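Local atomic coordinates of tRNA (guanine-N(1)-)-methyltransferase (Corynebacterium diphtheriae, PDB entry 7KFF), a protein that transfers a methyl group from S-adenosylmethionine to N1 of guanosine in tRNA, probably at position 37, working as a knotted homodimer. Residues A[189-194]-A[203-208]. Residues are numbered along the deposited sequence; the frame is centred on the assembly and turned at random.
Sequences VSIGDY and VLVIAE. With SAH (S-adenosyl-L-homocysteine), chain C.
Ile191 meets helix 200-211 with a forked side chain: both branches press on Val205, and the shorter one, CG2, also touches Ile206. The longer branch ends in Ile191 CD1, which comes tip to tip against Val205 CG2 at 3.9 Å. Ile191 CG2 settles into the shallow hollow between two neighbouring helix side chains, 4.1 Å from Val205 CG1 and 4.2 Å from Ile206 CG1. This fork depends on an uncommon torsion: CG1 stands between the backbone N and the carbonyl carbon (chi1 65°), and CG2 is turned beside the backbone N. One step back along the chain from Ser190, Val189 offers CG1 to the end of Ile206, whose CD1 meets it at 3.9 Å. Ile206 also packs on Phe164 of strand 161-165. The interface is small and wholly apolar, and all four side chains are buried.

One short loop can thus turn apolar side chains to a helix while its backbone N-H and C=O groups bind the ligand. Ile191 N donates to N1 of the S-adenosyl-L-homocysteine adenine at 3.1 Å, nearly straight at 166°, while CG1 of the same residue packs beside that nitrogen. N6 of S-adenosyl-L-homocysteine gives a firm bond to Tyr194 O at 2.8 Å and a weak one to Gly192 O. Ser190 OG accepts from Gly192 N at 3.1 Å, an ST turn in the stretch whose backbone reads the adenine. Ile191 O also bonds to the hydroxyl of Tyr194 of the second subunit, and Asp227 and Ser228 of that subunit bond to the ligand as well. One loop, backed by a helix and facing the bound S-adenosyl-L-homocysteine at the dimer interface, is characteristic of the knotted S-adenosylmethionine site of SPOUT methyltransferases such as TrmD.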
loop_
_atom_site.group_PDB
_atom_site.type_symbol
_atom_site.label_atom_id
_atom_site.label_comp_id
_atom_site.label_asym_id
_atom_site.label_seq_id
_atom_site.Cartn_x
_atom_site.Cartn_y
_atom_site.Cartn_z
ATOM N N VAL A 189 -9.784 -2.104 6.808
ATOM C CA VAL A 189 -9.359 -1.892 5.428
ATOM C C VAL A 189 -7.978 -2.493 5.196
ATOM O O VAL A 189 -7.028 -2.202 5.934
ATOM C CB VAL A 189 -9.392 -0.393 5.053
ATOM C CG1 VAL A 189 -8.667 0.477 6.065
ATOM C CG2 VAL A 189 -8.842 -0.162 3.654
ATOM N N SER A 190 -7.870 -3.316 4.161
ATOM C CA SER A 190 -6.593 -3.844 3.721
ATOM C C SER A 190 -6.102 -3.063 2.509
ATOM O O SER A 190 -6.874 -2.791 1.584
ATOM C CB SER A 190 -6.733 -5.302 3.299
ATOM O OG SER A 190 -5.475 -5.714 2.787
ATOM N N ILE A 191 -4.806 -2.740 2.478
ATOM C CA ILE A 191 -4.264 -2.085 1.283
ATOM C C ILE A 191 -3.830 -3.071 0.198
ATOM O O ILE A 191 -3.499 -2.643 -0.920
ATOM C CB ILE A 191 -3.181 -1.022 1.590
ATOM C CG1 ILE A 191 -1.932 -1.663 2.218
ATOM C CG2 ILE A 191 -3.772 0.083 2.443
ATOM C CD1 ILE A 191 -0.704 -0.783 2.125
ATOM N N GLY A 192 -3.851 -4.370 0.477
ATOM C CA GLY A 192 -3.506 -5.361 -0.525
ATOM C C GLY A 192 -3.255 -6.703 0.110
ATOM O O GLY A 192 -3.181 -6.831 1.339
ATOM N N ASP A 193 -3.082 -7.706 -0.753
ATOM C CA ASP A 193 -2.977 -9.099 -0.304
ATOM C C ASP A 193 -1.513 -9.444 -0.009
ATOM O O ASP A 193 -0.865 -10.264 -0.661
ATOM C CB ASP A 193 -3.589 -10.060 -1.322
ATOM C CG ASP A 193 -5.117 -9.971 -1.406
ATOM O OD1 ASP A 193 -5.759 -9.216 -0.644
ATOM O OD2 ASP A 193 -5.686 -10.711 -2.243
ATOM N N TYR A 194 -1.000 -8.793 1.023
ATOM C CA TYR A 194 0.375 -8.970 1.467
ATOM C C TYR A 194 0.397 -8.512 2.917
ATOM O O TYR A 194 -0.536 -7.850 3.386
ATOM C CB TYR A 194 1.373 -8.189 0.603
ATOM C CG TYR A 194 0.914 -6.809 0.235
ATOM C CD1 TYR A 194 1.018 -5.765 1.134
ATOM C CD2 TYR A 194 0.361 -6.548 -1.009
ATOM C CE1 TYR A 194 0.572 -4.489 0.813
ATOM C CE2 TYR A 194 -0.057 -5.283 -1.357
ATOM C CZ TYR A 194 0.054 -4.254 -0.432
ATOM O OH TYR A 194 -0.372 -2.992 -0.729
ATOM N N VAL A 203 -1.708 3.909 6.691
ATOM C CA VAL A 203 -2.232 5.264 6.842
ATOM C C VAL A 203 -1.635 6.182 5.781
ATOM O O VAL A 203 -2.342 6.963 5.141
ATOM C CB VAL A 203 -1.966 5.796 8.257
ATOM C CG1 VAL A 203 -2.437 7.241 8.337
ATOM C CG2 VAL A 203 -2.660 4.909 9.286
ATOM N N LEU A 204 -0.319 6.106 5.584
ATOM C CA LEU A 204 0.302 6.953 4.573
ATOM C C LEU A 204 -0.271 6.682 3.181
ATOM O O LEU A 204 -0.497 7.617 2.403
ATOM C CB LEU A 204 1.818 6.736 4.578
ATOM C CG LEU A 204 2.576 7.083 5.870
ATOM C CD1 LEU A 204 4.043 6.786 5.691
ATOM C CD2 LEU A 204 2.349 8.521 6.252
ATOM N N VAL A 205 -0.511 5.402 2.857
ATOM C CA VAL A 205 -1.086 5.028 1.569
ATOM C C VAL A 205 -2.470 5.630 1.407
ATOM O O VAL A 205 -2.778 6.282 0.399
ATOM C CB VAL A 205 -1.119 3.500 1.430
ATOM C CG1 VAL A 205 -2.005 3.092 0.267
ATOM C CG2 VAL A 205 0.288 2.930 1.271
ATOM N N ILE A 206 -3.337 5.398 2.385
ATOM C CA ILE A 206 -4.717 5.865 2.292
ATOM C C ILE A 206 -4.760 7.388 2.263
ATOM O O ILE A 206 -5.511 7.997 1.487
ATOM C CB ILE A 206 -5.550 5.269 3.439
ATOM C CG1 ILE A 206 -5.694 3.751 3.268
ATOM C CG2 ILE A 206 -6.906 5.935 3.499
ATOM C CD1 ILE A 206 -6.167 3.018 4.523
ATOM N N ALA A 207 -3.929 8.025 3.084
ATOM C CA ALA A 207 -3.890 9.480 3.106
ATOM C C ALA A 207 -3.510 10.056 1.750
ATOM O O ALA A 207 -4.118 11.037 1.306
ATOM C CB ALA A 207 -2.964 9.968 4.212
ATOM N N GLU A 208 -2.506 9.481 1.087
ATOM C CA GLU A 208 -2.147 9.991 -0.234
ATOM C C GLU A 208 -3.325 9.887 -1.194
ATOM O O GLU A 208 -3.637 10.840 -1.920
ATOM C CB GLU A 208 -0.950 9.234 -0.817
ATOM C CG GLU A 208 0.383 9.605 -0.243
ATOM C CD GLU A 208 1.545 9.470 -1.215
ATOM O OE1 GLU A 208 1.366 8.987 -2.369
ATOM O OE2 GLU A 208 2.653 9.852 -0.802
HETATM N N SAH C . -1.222 -12.055 12.102
HETATM C CA SAH C . -1.774 -10.969 11.317
HETATM C CB SAH C . -0.660 -9.968 11.112
HETATM C CG SAH C . -0.916 -8.584 11.681
HETATM S SD SAH C . 0.292 -7.567 10.855
HETATM C C SAH C . -2.295 -11.388 9.953
HETATM O O SAH C . -1.546 -11.877 9.111
HETATM O OXT SAH C . -3.478 -11.215 9.661
HETATM C "C5'" SAH C . 0.288 -6.206 12.014
HETATM C "C4'" SAH C . -0.535 -5.012 11.573
HETATM O "O4'" SAH C . -0.032 -4.460 10.358
HETATM C "C3'" SAH C . -2.031 -5.244 11.312
HETATM O "O3'" SAH C . -2.746 -5.349 12.489
HETATM C "C2'" SAH C . -2.362 -4.015 10.464
HETATM O "O2'" SAH C . -2.490 -2.863 11.262
HETATM C "C1'" SAH C . -1.104 -3.884 9.632
HETATM N N9 SAH C . -1.202 -4.588 8.340
HETATM C C8 SAH C . -0.513 -5.714 7.945
HETATM N N7 SAH C . -0.823 -5.997 6.668
HETATM C C5 SAH C . -1.727 -5.070 6.245
HETATM C C6 SAH C . -2.391 -4.874 5.042
HETATM N N6 SAH C . -2.251 -5.676 3.967
HETATM N N1 SAH C . -3.253 -3.805 4.941
HETATM C C2 SAH C . -3.431 -2.950 6.002
HETATM N N3 SAH C . -2.777 -3.124 7.185
HETATM C C4 SAH C . -1.949 -4.172 7.286
#